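PDB 3JPZ: lombricine kinase from Urechis caupo, which catalyses the reversible transfer of a phosphoryl group between ATP and the guanidino compound lombricine, as a member of the phosphagen kinase family. Local coordinates for residues E209-I214 and F237-R242. Residues are numbered along the deposited sequence; the frame is centred on the assembly and turned at random.
Sequences EKTFLI and FERFGR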
# COMPACT_ATOMS: atom_id res chain seq x y z
N GLU A 209 5.59 -31.95 16.14
CA GLU A 209 4.70 -31.93 17.29
C GLU A 209 3.75 -30.74 17.25
O GLU A 209 2.74 -30.71 17.95
CB GLU A 209 5.49 -31.92 18.60
CG GLU A 209 6.12 -33.27 18.96
CD GLU A 209 6.71 -33.29 20.36
OE1 GLU A 209 5.95 -33.05 21.34
OE2 GLU A 209 7.92 -33.54 20.49
N LYS A 210 4.09 -29.76 16.41
CA LYS A 210 3.30 -28.53 16.30
C LYS A 210 3.37 -27.73 17.59
O LYS A 210 2.36 -27.25 18.11
CB LYS A 210 1.85 -28.84 15.92
CG LYS A 210 1.71 -29.62 14.62
CD LYS A 210 0.27 -29.64 14.13
CE LYS A 210 0.14 -30.36 12.80
NZ LYS A 210 -1.24 -30.86 12.58
N THR A 211 4.58 -27.60 18.11
CA THR A 211 4.84 -26.84 19.33
C THR A 211 5.88 -25.75 19.08
O THR A 211 6.18 -24.96 19.97
CB THR A 211 5.38 -27.75 20.44
OG1 THR A 211 6.49 -28.49 19.93
CG2 THR A 211 4.31 -28.71 20.93
N PHE A 212 6.44 -25.74 17.88
CA PHE A 212 7.41 -24.73 17.49
C PHE A 212 7.10 -24.29 16.08
O PHE A 212 7.16 -25.09 15.14
CB PHE A 212 8.83 -25.28 17.60
CG PHE A 212 9.88 -24.21 17.77
CD1 PHE A 212 9.85 -23.37 18.86
CD2 PHE A 212 10.90 -24.07 16.84
CE1 PHE A 212 10.81 -22.40 19.03
CE2 PHE A 212 11.86 -23.10 17.00
CZ PHE A 212 11.82 -22.26 18.09
N LEU A 213 6.78 -23.02 15.92
CA LEU A 213 6.26 -22.48 14.68
C LEU A 213 7.12 -21.31 14.22
O LEU A 213 7.50 -20.47 15.01
CB LEU A 213 4.81 -22.03 14.87
CG LEU A 213 4.22 -21.13 13.78
CD1 LEU A 213 3.98 -21.91 12.48
CD2 LEU A 213 2.92 -20.52 14.30
N ILE A 214 7.41 -21.27 12.93
CA ILE A 214 8.31 -20.27 12.39
C ILE A 214 7.61 -19.61 11.22
O ILE A 214 7.18 -20.29 10.29
CB ILE A 214 9.61 -20.93 11.91
CG1 ILE A 214 10.35 -21.58 13.09
CG2 ILE A 214 10.50 -19.94 11.16
CD1 ILE A 214 10.88 -20.59 14.11
N PHE A 237 8.90 -22.23 27.29
CA PHE A 237 10.03 -21.33 27.27
C PHE A 237 11.31 -22.13 26.98
O PHE A 237 12.21 -21.65 26.30
CB PHE A 237 10.15 -20.61 28.61
CG PHE A 237 11.20 -19.53 28.65
CD1 PHE A 237 11.25 -18.55 27.67
CD2 PHE A 237 12.12 -19.49 29.68
CE1 PHE A 237 12.21 -17.56 27.72
CE2 PHE A 237 13.09 -18.50 29.74
CZ PHE A 237 13.13 -17.53 28.76
N GLU A 238 11.37 -23.35 27.51
CA GLU A 238 12.56 -24.18 27.37
C GLU A 238 12.81 -24.50 25.91
O GLU A 238 13.94 -24.45 25.43
CB GLU A 238 12.40 -25.50 28.14
CG GLU A 238 13.68 -26.34 28.20
CD GLU A 238 14.00 -27.09 26.90
OE1 GLU A 238 13.06 -27.44 26.14
OE2 GLU A 238 15.20 -27.35 26.65
N ARG A 239 11.73 -24.84 25.21
CA ARG A 239 11.79 -25.14 23.78
C ARG A 239 12.07 -23.85 23.03
O ARG A 239 12.85 -23.82 22.09
CB ARG A 239 10.47 -25.76 23.33
CG ARG A 239 10.29 -25.84 21.82
CD ARG A 239 9.08 -26.71 21.46
NE ARG A 239 9.28 -28.10 21.87
CZ ARG A 239 8.66 -28.68 22.90
NH1 ARG A 239 7.78 -28.01 23.62
NH2 ARG A 239 8.92 -29.95 23.18
N PHE A 240 11.42 -22.78 23.46
CA PHE A 240 11.60 -21.46 22.88
C PHE A 240 13.08 -21.08 22.78
O PHE A 240 13.58 -20.78 21.70
CB PHE A 240 10.84 -20.48 23.77
CG PHE A 240 10.89 -19.06 23.32
CD1 PHE A 240 10.05 -18.60 22.31
CD2 PHE A 240 11.75 -18.16 23.93
CE1 PHE A 240 10.08 -17.27 21.91
CE2 PHE A 240 11.79 -16.84 23.54
CZ PHE A 240 10.95 -16.40 22.52
N GLY A 241 13.77 -21.09 23.91
CA GLY A 241 15.16 -20.70 23.96
C GLY A 241 16.07 -21.73 23.31
O GLY A 241 17.06 -21.38 22.68
N ARG A 242 15.72 -23.00 23.47
CA ARG A 242 16.48 -24.07 22.84
C ARG A 242 16.43 -23.91 21.33
O ARG A 242 17.44 -24.03 20.64
CB ARG A 242 15.92 -25.42 23.26
CG ARG A 242 16.58 -26.61 22.57
CD ARG A 242 16.41 -27.88 23.39
NE ARG A 242 15.01 -28.14 23.73
CZ ARG A 242 14.12 -28.64 22.88
NH1 ARG A 242 14.48 -28.94 21.64
NH2 ARG A 242 12.87 -28.85 23.28
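R239 reaches from the helix to the start of a β-strand, where its aliphatic stem passes F212 and its guanidinium offers one face to T211. The nonpolar part is a slanting contact on the F212 ring: CD1 of F212 lies 3.9 Å from CG of R239, and CE1 of F212 lies 4.0 Å from CA of F240; the ring thus meets the stem of R239 and the helix backbone obliquely. F212 has CG anti to its own N (chi1 -156°), which sends the ring to the helix, and its plane is turned 57° from that of the guanidinium. F240 directs its CB away from the strand, and its ring packs on I118 and T120 of strand 113-122.

Between the two segments polar atoms come close without bonding. OG1 of T211 sits over one face of the guanidinium, toward its rim and 3.4 Å from NE of R239, an angle too poor for a hydrogen bond. A bend at chi3 (-65°) turns the guanidinium out of line with its extended stem; its NH2 forms a salt bridge with D155 and its NH1 a hydrogen bond with Q228, which hold it in the conformer given here; a second is also modelled. E209 may add a weak attraction of charge, OE2 of E209 being 4.6 Å from NH2 of R239 and well out of the guanidinium plane.

Within the helix, R242 grips E238 side-on, one turn apart, with NE of R242 3.0 Å from OE2 of E238 and the carboxylate in the guanidinium plane. NH1 of R242 also pairs with D155, which thus joins two arginines of one helix.

Helix 233-252 here packs against strand 212-216 of the large antiparallel sheet in the catalytic domain of phosphagen kinases; I118, next to F240, belongs to the predicted ATP site.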